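Local coordinates for cytosolic IMP-GMP specific 5'-nucleotidase (Legionella pneumophila subsp. pneumophila, PDB 4G63), which probably hydrolyses the 5'-phosphate of purine nucleotides such as IMP and GMP, as a magnesium-dependent member of the HAD superfamily, at residues Asn210-Tyr215 / Ile242-Lys247. Numbering follows the deposited sequence.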
loop_
_atom_site.group_PDB
_atom_site.type_symbol
_atom_site.label_atom_id
_atom_site.label_comp_id
_atom_site.label_asym_id
_atom_site.label_seq_id
_atom_site.Cartn_x
_atom_site.Cartn_y
_atom_site.Cartn_z
ATOM N N ASN A 210 -11.959 26.377 9.530
ATOM C CA ASN A 210 -11.253 26.440 8.252
ATOM C C ASN A 210 -11.677 27.725 7.544
ATOM O O ASN A 210 -11.493 27.870 6.338
ATOM C CB ASN A 210 -11.582 25.232 7.355
ATOM C CG ASN A 210 -10.937 23.931 7.839
ATOM O OD1 ASN A 210 -10.196 23.909 8.823
ATOM N ND2 ASN A 210 -11.224 22.843 7.142
ATOM N N SER A 211 -12.244 28.656 8.304
ATOM C CA SER A 211 -12.686 29.931 7.749
ATOM C C SER A 211 -11.725 31.068 8.114
ATOM O O SER A 211 -11.063 31.024 9.156
ATOM C CB SER A 211 -14.098 30.259 8.248
ATOM O OG SER A 211 -15.028 29.256 7.858
ATOM N N GLU A 212 -11.648 32.080 7.256
ATOM C CA GLU A 212 -10.769 33.210 7.512
ATOM C C GLU A 212 -11.280 33.992 8.718
ATOM O O GLU A 212 -12.449 33.884 9.079
ATOM C CB GLU A 212 -10.698 34.130 6.296
ATOM C CG GLU A 212 -9.293 34.672 6.071
ATOM C CD GLU A 212 -9.246 36.167 5.785
ATOM O OE1 GLU A 212 -9.696 36.950 6.658
ATOM O OE2 GLU A 212 -8.745 36.549 4.695
ATOM N N TYR A 213 -10.410 34.783 9.337
ATOM C CA TYR A 213 -10.804 35.546 10.513
ATOM C C TYR A 213 -11.884 36.578 10.220
ATOM O O TYR A 213 -12.895 36.636 10.920
ATOM C CB TYR A 213 -9.602 36.254 11.128
ATOM C CG TYR A 213 -9.919 36.907 12.454
ATOM C CD1 TYR A 213 -10.356 36.143 13.533
ATOM C CD2 TYR A 213 -9.791 38.281 12.632
ATOM C CE1 TYR A 213 -10.659 36.726 14.759
ATOM C CE2 TYR A 213 -10.094 38.884 13.861
ATOM C CZ TYR A 213 -10.528 38.095 14.919
ATOM O OH TYR A 213 -10.838 38.657 16.136
ATOM N N SER A 214 -11.665 37.389 9.186
ATOM C CA SER A 214 -12.614 38.433 8.805
ATOM C C SER A 214 -14.053 37.917 8.767
ATOM O O SER A 214 -14.963 38.559 9.300
ATOM C CB SER A 214 -12.241 39.029 7.442
ATOM O OG SER A 214 -12.386 38.076 6.401
ATOM N N TYR A 215 -14.255 36.764 8.138
ATOM C CA TYR A 215 -15.583 36.166 8.056
ATOM C C TYR A 215 -16.004 35.586 9.408
ATOM O O TYR A 215 -17.175 35.613 9.765
ATOM C CB TYR A 215 -15.606 35.060 7.005
ATOM C CG TYR A 215 -16.825 34.166 7.076
ATOM C CD1 TYR A 215 -17.984 34.465 6.362
ATOM C CD2 TYR A 215 -16.810 33.010 7.853
ATOM C CE1 TYR A 215 -19.108 33.624 6.417
ATOM C CE2 TYR A 215 -17.918 32.162 7.922
ATOM C CZ TYR A 215 -19.066 32.468 7.203
ATOM O OH TYR A 215 -20.154 31.609 7.266
ATOM N N ILE A 242 -8.168 29.818 16.475
ATOM C CA ILE A 242 -7.306 29.445 15.370
ATOM C C ILE A 242 -8.146 29.514 14.111
ATOM O O ILE A 242 -9.171 28.843 14.017
ATOM C CB ILE A 242 -6.765 27.991 15.537
ATOM C CG1 ILE A 242 -5.696 27.933 16.634
ATOM C CG2 ILE A 242 -6.151 27.507 14.233
ATOM C CD1 ILE A 242 -6.169 28.366 17.987
ATOM N N THR A 243 -7.724 30.328 13.153
ATOM C CA THR A 243 -8.453 30.449 11.900
ATOM C C THR A 243 -7.721 29.698 10.781
ATOM O O THR A 243 -6.519 29.427 10.890
ATOM C CB THR A 243 -8.657 31.939 11.510
ATOM O OG1 THR A 243 -7.389 32.611 11.427
ATOM C CG2 THR A 243 -9.531 32.628 12.550
ATOM N N LEU A 244 -8.445 29.366 9.710
ATOM C CA LEU A 244 -7.869 28.623 8.592
ATOM C C LEU A 244 -7.036 27.491 9.175
ATOM O O LEU A 244 -5.871 27.312 8.830
ATOM C CB LEU A 244 -7.002 29.538 7.723
ATOM C CG LEU A 244 -7.802 30.422 6.757
ATOM C CD1 LEU A 244 -6.886 31.367 6.026
ATOM C CD2 LEU A 244 -8.558 29.552 5.777
ATOM N N ALA A 245 -7.665 26.751 10.084
ATOM C CA ALA A 245 -7.052 25.633 10.781
ATOM C C ALA A 245 -6.498 24.592 9.838
ATOM O O ALA A 245 -5.489 23.955 10.138
ATOM C CB ALA A 245 -8.067 24.996 11.702
ATOM N N ASN A 246 -7.164 24.425 8.702
ATOM C CA ASN A 246 -6.772 23.456 7.689
ATOM C C ASN A 246 -6.979 22.033 8.215
ATOM O O ASN A 246 -6.108 21.172 8.085
ATOM C CB ASN A 246 -5.306 23.665 7.271
ATOM C CG ASN A 246 -5.016 23.158 5.856
ATOM O OD1 ASN A 246 -5.758 22.349 5.296
ATOM N ND2 ASN A 246 -3.920 23.629 5.279
ATOM N N LYS A 247 -8.136 21.802 8.830
ATOM C CA LYS A 247 -8.497 20.483 9.346
ATOM C C LYS A 247 -8.725 19.596 8.126
ATOM O O LYS A 247 -9.228 20.062 7.101
ATOM C CB LYS A 247 -9.789 20.564 10.161
ATOM C CG LYS A 247 -9.652 21.200 11.533
ATOM C CD LYS A 247 -11.022 21.553 12.119
ATOM C CE LYS A 247 -11.665 22.692 11.335
ATOM N NZ LYS A 247 -13.040 23.022 11.789
HETATM O O HOH W 1 -8.564 26.006 6.124
HETATM O O HOH W 2 -15.150 25.257 10.382
#
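The carboxamide of N210 reads the backbone of K247 at both polar atoms: OD1 accepts from K247 N at 2.9 Å in a nearly straight bond (168°), while ND2 gives a weak one to K247 O. This pairing joins the loops that follow two neighbouring parallel strands in a beta-alpha-beta unit of the HAD Rossmann-like fold (strand 204-208, helix 213-223, strand 240-243), at the edge of the magnesium site. With CG anti to its carbonyl carbon (chi1 -73°), the N210 amide lies against the K247 backbone, and the K247 chain from CB to CE bends round OD1. The bend at chi3 leaves K247 NZ to form a salt bridge with the magnesium ligand D23 and a hydrogen bond with L208 O; S211 OG bonds D25, a second ligand of the metal. Closer to the strand end, L244 N donates to S211 O (3.1 Å). L244 CD2 packs on N210 O, and CD1 lies near E212 CG. E212 N-caps helix 213-223: its OE1 accepts from S214 N on the anti lone pair and from S214 OG above the carboxylate plane. On the next residue, Y213, the ring edge meets T243 CG2, 3.7 Å from Y213 CD1 and near the ring plane.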